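Local atomic coordinates of quinonprotein alcohol dehydrogenase-like protein (Bacteroides thetaiotaomicron VPI-5482, PDB entry 4R5O), a protein that is of unknown function but binds calcium and combines an immunoglobulin-like beta-sandwich domain with a seven-bladed beta-propeller. Residues I192-Y197 / E255-K260; D203-I208 / R217-R222; L53-E58 / C73-S78. One frame throughout, in Å; residues are numbered along the deposited sequence.

Interaction 1: residues I192-Y197 / E255-K260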
# COMPACT_ATOMS: atom_id res chain seq x y z
N ILE A 192 -13.84 4.00 -1.47
CA ILE A 192 -14.02 4.66 -0.18
C ILE A 192 -14.97 5.84 -0.47
O ILE A 192 -14.62 6.74 -1.27
CB ILE A 192 -12.68 5.04 0.55
CG1 ILE A 192 -12.15 3.86 1.43
CG2 ILE A 192 -12.95 6.19 1.53
CD1 ILE A 192 -11.94 2.54 0.87
N LEU A 193 -16.21 5.78 0.11
CA LEU A 193 -17.26 6.77 -0.12
C LEU A 193 -17.00 8.04 0.66
O LEU A 193 -17.20 9.14 0.12
CB LEU A 193 -18.66 6.21 0.26
CG LEU A 193 -19.12 4.89 -0.38
CD1 LEU A 193 -20.49 4.48 0.13
CD2 LEU A 193 -19.16 4.97 -1.85
N ASN A 194 -16.60 7.89 1.94
CA ASN A 194 -16.37 8.99 2.89
C ASN A 194 -15.59 8.46 4.09
O ASN A 194 -14.92 7.44 3.95
CB ASN A 194 -17.70 9.63 3.31
CG ASN A 194 -18.75 8.68 3.87
OD1 ASN A 194 -18.45 7.74 4.62
ND2 ASN A 194 -20.00 9.00 3.60
N GLU A 195 -15.66 9.13 5.26
CA GLU A 195 -14.92 8.71 6.45
C GLU A 195 -15.52 7.50 7.12
O GLU A 195 -14.81 6.76 7.82
CB GLU A 195 -14.84 9.83 7.51
CG GLU A 195 -14.29 11.18 7.07
CD GLU A 195 -13.94 12.12 8.21
OE1 GLU A 195 -14.03 11.72 9.39
OE2 GLU A 195 -13.49 13.26 7.91
N GLN A 196 -16.85 7.32 6.93
CA GLN A 196 -17.61 6.29 7.62
C GLN A 196 -17.81 5.01 6.76
O GLN A 196 -17.83 3.92 7.32
CB GLN A 196 -18.98 6.89 8.01
CG GLN A 196 -19.94 5.99 8.83
CD GLN A 196 -19.53 5.54 10.22
OE1 GLN A 196 -18.50 5.95 10.79
NE2 GLN A 196 -20.37 4.71 10.82
N TYR A 197 -17.96 5.13 5.42
CA TYR A 197 -18.27 3.98 4.59
C TYR A 197 -17.40 3.82 3.37
O TYR A 197 -16.92 4.78 2.78
CB TYR A 197 -19.72 4.08 4.09
CG TYR A 197 -20.74 4.02 5.19
CD1 TYR A 197 -21.05 2.82 5.82
CD2 TYR A 197 -21.44 5.17 5.59
CE1 TYR A 197 -21.98 2.76 6.85
CE2 TYR A 197 -22.39 5.11 6.60
CZ TYR A 197 -22.65 3.90 7.23
OH TYR A 197 -23.60 3.80 8.22
N GLU A 255 -27.75 6.91 -1.79
CA GLU A 255 -28.56 5.70 -1.99
C GLU A 255 -27.77 4.45 -1.54
O GLU A 255 -28.33 3.57 -0.87
CB GLU A 255 -29.00 5.58 -3.44
CG GLU A 255 -29.88 4.38 -3.71
CD GLU A 255 -30.44 4.26 -5.11
OE1 GLU A 255 -30.09 5.09 -5.99
OE2 GLU A 255 -31.25 3.34 -5.33
N LEU A 256 -26.47 4.40 -1.85
CA LEU A 256 -25.55 3.32 -1.46
C LEU A 256 -25.37 3.25 0.05
O LEU A 256 -25.28 2.15 0.58
CB LEU A 256 -24.17 3.50 -2.12
CG LEU A 256 -24.13 3.30 -3.63
CD1 LEU A 256 -22.85 3.81 -4.19
CD2 LEU A 256 -24.30 1.86 -3.99
N ILE A 257 -25.33 4.41 0.73
CA ILE A 257 -25.16 4.50 2.19
C ILE A 257 -26.43 4.00 2.91
O ILE A 257 -26.31 3.29 3.92
CB ILE A 257 -24.79 5.94 2.61
CG1 ILE A 257 -23.33 6.25 2.17
CG2 ILE A 257 -24.95 6.15 4.12
CD1 ILE A 257 -22.86 7.67 2.33
N ALA A 258 -27.63 4.34 2.38
CA ALA A 258 -28.94 4.05 2.98
C ALA A 258 -29.49 2.65 2.63
O ALA A 258 -30.36 2.15 3.35
CB ALA A 258 -29.94 5.08 2.49
N ALA A 259 -29.06 2.06 1.51
CA ALA A 259 -29.54 0.78 1.01
C ALA A 259 -29.41 -0.36 2.06
O ALA A 259 -28.34 -0.53 2.67
CB ALA A 259 -28.78 0.39 -0.24
N LYS A 260 -30.50 -1.10 2.25
CA LYS A 260 -30.55 -2.27 3.15
C LYS A 260 -30.14 -3.52 2.36
O LYS A 260 -30.07 -3.45 1.13
CB LYS A 260 -31.96 -2.43 3.77
CG LYS A 260 -32.43 -1.29 4.69
CD LYS A 260 -33.93 -1.40 4.95
CE LYS A 260 -34.50 -0.20 5.69
NZ LYS A 260 -36.00 -0.23 5.76

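Interaction 2: residues D203-I208 / R217-R222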
# COMPACT_ATOMS: atom_id res chain seq x y z
N ASP A 203 -18.77 -9.59 -6.45
CA ASP A 203 -19.94 -10.48 -6.55
C ASP A 203 -21.23 -9.66 -6.47
O ASP A 203 -22.30 -10.20 -6.17
CB ASP A 203 -19.89 -11.52 -5.42
CG ASP A 203 -19.93 -11.01 -3.99
OD1 ASP A 203 -19.97 -9.76 -3.79
OD2 ASP A 203 -19.88 -11.85 -3.06
N GLY A 204 -21.11 -8.37 -6.76
CA GLY A 204 -22.17 -7.37 -6.69
C GLY A 204 -21.64 -6.19 -5.92
O GLY A 204 -20.49 -5.82 -6.11
N ILE A 205 -22.45 -5.60 -5.02
CA ILE A 205 -22.04 -4.43 -4.22
C ILE A 205 -22.29 -4.68 -2.74
O ILE A 205 -23.41 -5.01 -2.32
CB ILE A 205 -22.75 -3.11 -4.66
CG1 ILE A 205 -22.64 -2.87 -6.18
CG2 ILE A 205 -22.24 -1.90 -3.84
CD1 ILE A 205 -23.54 -1.85 -6.70
N ARG A 206 -21.23 -4.45 -1.94
CA ARG A 206 -21.26 -4.54 -0.48
C ARG A 206 -20.86 -3.22 0.12
O ARG A 206 -19.86 -2.66 -0.31
CB ARG A 206 -20.34 -5.64 0.04
CG ARG A 206 -20.62 -7.01 -0.48
CD ARG A 206 -19.39 -7.83 -0.25
NE ARG A 206 -19.55 -9.20 -0.71
CZ ARG A 206 -19.94 -10.20 0.08
NH1 ARG A 206 -20.24 -9.97 1.36
NH2 ARG A 206 -20.05 -11.43 -0.41
N ARG A 207 -21.63 -2.73 1.10
CA ARG A 207 -21.25 -1.53 1.85
C ARG A 207 -20.50 -1.98 3.05
O ARG A 207 -20.97 -2.87 3.73
CB ARG A 207 -22.47 -0.67 2.23
CG ARG A 207 -22.09 0.61 3.01
CD ARG A 207 -23.28 1.43 3.44
NE ARG A 207 -24.18 0.70 4.33
CZ ARG A 207 -25.35 0.19 3.97
NH1 ARG A 207 -25.82 0.37 2.74
NH2 ARG A 207 -26.09 -0.47 4.85
N ILE A 208 -19.35 -1.39 3.31
CA ILE A 208 -18.57 -1.74 4.50
C ILE A 208 -18.48 -0.48 5.41
O ILE A 208 -18.28 0.63 4.91
CB ILE A 208 -17.16 -2.35 4.14
CG1 ILE A 208 -16.40 -2.83 5.43
CG2 ILE A 208 -16.29 -1.42 3.24
CD1 ILE A 208 -15.35 -3.88 5.23
N ARG A 217 -24.53 -6.76 1.99
CA ARG A 217 -24.58 -7.12 0.58
C ARG A 217 -25.85 -6.49 -0.02
O ARG A 217 -26.94 -7.00 0.17
CB ARG A 217 -24.52 -8.65 0.44
CG ARG A 217 -24.20 -9.13 -0.94
CD ARG A 217 -23.92 -10.61 -0.96
NE ARG A 217 -23.60 -11.02 -2.33
CZ ARG A 217 -23.35 -12.26 -2.71
NH1 ARG A 217 -23.40 -13.25 -1.82
NH2 ARG A 217 -23.08 -12.54 -3.97
N ILE A 218 -25.68 -5.33 -0.68
CA ILE A 218 -26.77 -4.53 -1.26
C ILE A 218 -27.22 -5.12 -2.59
O ILE A 218 -28.40 -5.38 -2.79
CB ILE A 218 -26.29 -3.08 -1.43
CG1 ILE A 218 -25.95 -2.44 -0.09
CG2 ILE A 218 -27.33 -2.27 -2.17
CD1 ILE A 218 -25.05 -1.20 -0.35
N LYS A 219 -26.30 -5.30 -3.50
CA LYS A 219 -26.59 -5.85 -4.81
C LYS A 219 -25.82 -7.15 -4.94
O LYS A 219 -24.64 -7.24 -4.59
CB LYS A 219 -26.22 -4.83 -5.91
CG LYS A 219 -26.59 -5.25 -7.33
CD LYS A 219 -26.29 -4.12 -8.29
CE LYS A 219 -26.71 -4.41 -9.71
NZ LYS A 219 -26.39 -3.27 -10.62
N ASN A 220 -26.51 -8.17 -5.42
CA ASN A 220 -25.93 -9.50 -5.60
C ASN A 220 -25.98 -9.80 -7.10
O ASN A 220 -27.04 -10.08 -7.65
CB ASN A 220 -26.70 -10.51 -4.73
CG ASN A 220 -26.14 -11.89 -4.64
OD1 ASN A 220 -25.40 -12.36 -5.52
ND2 ASN A 220 -26.50 -12.57 -3.57
N GLU A 221 -24.83 -9.64 -7.77
CA GLU A 221 -24.67 -9.86 -9.20
C GLU A 221 -23.33 -10.51 -9.43
O GLU A 221 -22.31 -9.90 -9.17
CB GLU A 221 -24.81 -8.55 -9.99
CG GLU A 221 -24.76 -8.70 -11.50
CD GLU A 221 -24.98 -7.43 -12.30
OE1 GLU A 221 -25.89 -6.65 -11.95
OE2 GLU A 221 -24.31 -7.27 -13.34
N ARG A 222 -23.34 -11.76 -9.90
CA ARG A 222 -22.17 -12.59 -10.16
C ARG A 222 -21.19 -11.84 -11.06
O ARG A 222 -21.58 -11.30 -12.10
CB ARG A 222 -22.59 -13.92 -10.82
CG ARG A 222 -21.49 -14.98 -10.82
CD ARG A 222 -21.91 -16.30 -11.44
NE ARG A 222 -22.10 -16.21 -12.89
CZ ARG A 222 -21.17 -16.52 -13.80
NH1 ARG A 222 -19.97 -16.95 -13.41
NH2 ARG A 222 -21.43 -16.39 -15.09

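Interaction 3: residues L53-E58 / C73-S78. With ACT (acetate ion), chain H.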
# COMPACT_ATOMS: atom_id res chain seq x y z
N LEU A 53 13.74 -12.16 24.37
CA LEU A 53 12.51 -12.28 23.60
C LEU A 53 12.20 -10.99 22.90
O LEU A 53 12.02 -9.96 23.55
CB LEU A 53 11.32 -12.71 24.49
CG LEU A 53 11.52 -13.89 25.45
CD1 LEU A 53 10.26 -14.17 26.20
CD2 LEU A 53 11.95 -15.15 24.74
N VAL A 54 12.15 -11.05 21.56
CA VAL A 54 11.77 -9.94 20.67
C VAL A 54 10.34 -10.22 20.25
O VAL A 54 10.07 -11.27 19.67
CB VAL A 54 12.74 -9.76 19.48
CG1 VAL A 54 12.26 -8.63 18.58
CG2 VAL A 54 14.17 -9.50 19.98
N ASN A 55 9.42 -9.36 20.66
CA ASN A 55 7.98 -9.52 20.45
C ASN A 55 7.51 -10.94 20.90
O ASN A 55 6.74 -11.60 20.20
CB ASN A 55 7.59 -9.24 19.01
CG ASN A 55 7.78 -7.81 18.62
OD1 ASN A 55 7.42 -6.89 19.37
ND2 ASN A 55 8.29 -7.58 17.42
N GLY A 56 8.00 -11.37 22.07
CA GLY A 56 7.67 -12.65 22.69
C GLY A 56 8.35 -13.88 22.12
O GLY A 56 8.14 -14.98 22.63
N LYS A 57 9.14 -13.71 21.05
CA LYS A 57 9.82 -14.83 20.39
C LYS A 57 11.31 -14.80 20.75
O LYS A 57 11.94 -13.76 20.62
CB LYS A 57 9.62 -14.74 18.85
CG LYS A 57 8.15 -14.66 18.37
CD LYS A 57 7.35 -15.97 18.53
CE LYS A 57 5.90 -15.83 18.11
NZ LYS A 57 5.10 -14.98 19.05
N GLU A 58 11.87 -15.95 21.20
CA GLU A 58 13.28 -16.01 21.59
C GLU A 58 14.17 -15.73 20.40
O GLU A 58 14.05 -16.36 19.34
CB GLU A 58 13.66 -17.36 22.23
CG GLU A 58 15.04 -17.35 22.87
CD GLU A 58 15.45 -18.63 23.56
OE1 GLU A 58 15.27 -19.72 22.98
OE2 GLU A 58 16.02 -18.53 24.68
N CYS A 73 11.23 -0.34 12.33
CA CYS A 73 10.68 -1.35 13.24
C CYS A 73 10.22 -0.72 14.55
O CYS A 73 10.52 0.42 14.83
CB CYS A 73 11.72 -2.44 13.51
SG CYS A 73 13.19 -1.88 14.43
N ARG A 74 9.51 -1.52 15.33
CA ARG A 74 9.01 -1.31 16.68
C ARG A 74 8.91 -2.69 17.27
O ARG A 74 8.46 -3.60 16.56
CB ARG A 74 7.71 -0.47 16.76
CG ARG A 74 6.52 -1.10 16.15
CD ARG A 74 5.22 -0.50 16.62
NE ARG A 74 4.12 -1.22 15.98
CZ ARG A 74 2.83 -1.04 16.22
NH1 ARG A 74 2.44 -0.16 17.13
NH2 ARG A 74 1.92 -1.75 15.56
N ALA A 75 9.42 -2.89 18.49
CA ALA A 75 9.44 -4.20 19.13
C ALA A 75 9.46 -4.09 20.65
O ALA A 75 9.95 -3.11 21.19
CB ALA A 75 10.65 -5.00 18.67
N ASP A 76 8.89 -5.10 21.32
CA ASP A 76 8.91 -5.29 22.76
C ASP A 76 10.07 -6.20 23.06
O ASP A 76 10.33 -7.13 22.29
CB ASP A 76 7.57 -5.86 23.28
CG ASP A 76 6.41 -4.88 23.31
OD1 ASP A 76 6.54 -3.83 23.98
OD2 ASP A 76 5.32 -5.24 22.80
N LEU A 77 10.83 -5.90 24.11
CA LEU A 77 11.99 -6.72 24.43
C LEU A 77 11.98 -7.14 25.89
O LEU A 77 11.84 -6.30 26.79
CB LEU A 77 13.28 -5.96 24.09
CG LEU A 77 14.62 -6.61 24.42
CD1 LEU A 77 14.88 -7.85 23.58
CD2 LEU A 77 15.69 -5.65 24.18
N SER A 78 12.13 -8.45 26.11
CA SER A 78 12.24 -9.04 27.44
C SER A 78 13.56 -9.74 27.58
O SER A 78 14.11 -10.30 26.61
CB SER A 78 11.10 -10.01 27.74
OG SER A 78 9.86 -9.33 27.78
C ACT H . 9.99 -7.81 14.27
O ACT H . 8.94 -8.23 14.79
OXT ACT H . 10.77 -6.92 14.77
CH3 ACT H . 10.39 -8.46 12.92

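Interaction 1: residues I192-Y197 / E255-K260
Ile257 meets Leu193, Asn194 and Tyr197 with three different carbons, a worked example of how one branched side chain can serve several neighbours at once. The apolar contacts carry most of it. With CG1 anti to the carbonyl carbon and beside Ile257 N (chi1 -72°), that atom comes 3.9 Å from CD1 of Leu193; the two side chains slide past each other in opposite directions. The short branch serves the tyrosine: Ile257 CG2 is 3.7 Å from CE2 of Tyr197 and lies obliquely to the ring, while Gln196 CG covers one ring face near its rim. Leu256 adds a looser touch, its CB 4.4 Å from Leu193 CD1, and Val236 of strand 235-239 touches both leucines.

In fold terms this is a contact between neighbouring blades of the beta-propeller. Residues 192-197 turn the chain between strands 189-192 and 197-201 of one four-stranded blade, whereas the helix 253-258 follows strand 246-252 of the next sheet.

One contact is of mixed character. Asn194 and Ile257 reach toward each other tip to tip, the amide ND2 standing 3.4 Å from the methyl CD1.

The side-chain hydrogen bonds of Asn194 lie within the turn and brace its shape. Asn194 OD1 accepts from Gln196 N at 2.8 Å, which makes an Asx turn, and also from Tyr197 N at 2.8 Å, with a C=O...N angle of 159°. Two bonds therefore grip this one oxygen, which fixes the rotation of the amide and leaves ND2 on the side of Ile257. Tyr197 O is likewise shared, taking Leu193 N at 2.9 Å and Asn194 N at 3.2 Å.

Interaction 2: residues D203-I208 / R217-R222
Ile205 and Lys219 form a hydrogen-bonded antiparallel pair in the hairpin of strands 204-209 and 215-220, and the pairing is offset by a classic beta bulge. Ile205 N donates to Lys219 O at 2.8 Å. In return, Ile205 O is gripped twice, by Ile218 N at 2.8 Å and by Lys219 N at 3.1 Å. On the same face of the sheet as this pair, Ile205 CD1 rests 3.9 Å from Lys219 CD.

The other face carries a salt-bridge network. Arg206 holds Asp203 side-on, NE at 3.2 Å from OD1 and NH2 at 2.7 Å from OD2, each oxygen using its syn lone pair. Arg217 stacks on that carboxylate, the planes 12° apart, with NH2 3.4 Å from Asp203 OD2; here charge alone attracts, since no N-H points at the oxygen. Its NH2 gives a weak, in-plane bond to Asp203 O, and Asn220 ND2 lies over the opposite guanidinium face. The carboxylate probably offsets the repulsion between the two arginines. Arg207, whose polar partner is Ala259, lays its CB and NH1 against Ile218 CD1. The arrangement is that of the last two strands of a four-stranded propeller blade, paired antiparallel with one extra residue, Ile218, bulging opposite Ile205.

Interaction 3: residues L53-E58 / C73-S78
Asn55 has CG anti to its carbonyl carbon and beside its backbone N (chi1 -67°), and OD1 then lies near Ala75 CA and Asp76 N of strand 74-83. Its backbone is left-handed (phi 50°), as suits the second residue of the type I' turn from Val54 to Lys57, with Gly56 next. This Asn-Gly turn closes the hairpin of strands 49-54 and 57-60 in the sheet of the immunoglobulin-like domain.

Along the neighbouring antiparallel strand, Leu53 N donates to Ser78 O at 2.9 Å and Ser78 N to Leu53 O at 3.0 Å, a hydrogen-bonded pair. Asn55 N extends the ladder to Asp76 O at 2.9 Å. The side chain then takes over: Asn55 OD1 accepts from Asp76 N at 3.0 Å, the donor standing above the amide plane. An alanine here would probably leave Asp76 N without this acceptor and the turn less firmly tied to the strand.

The face of Val54 and Leu77 is apolar: Val54 CG1 lies 4.0 Å from Ala75 CB, and its CG2 lies 4.0 Å from Leu77 CD1; Phe65 touches both Val54 and Leu77. An acetate ion, probably from the crystallisation liquor, takes a weak 2.8 Å bond at its O from Asn55 ND2.

How the interactions relate
Interactions 1 and 2 form one neighbourhood of the propeller, their centres 13 Å apart, and the hairpin of interaction 2 lies in the chain between the two segments of interaction 1. Arg207 couples them: its NH1 is 2.7 Å from Ala259 O and 2.8 Å from Leu256 O, probable hydrogen bonds that tie one blade to the end of the helix in the next. Leu256 also lies about 6 Å, side chain to side chain, from Asp252, a calcium ligand whose ion is not bound to this chain in the model. Interaction 3 belongs to the other domain, its centre about 40 Å from that of interaction 1 and 42 Å from that of interaction 2.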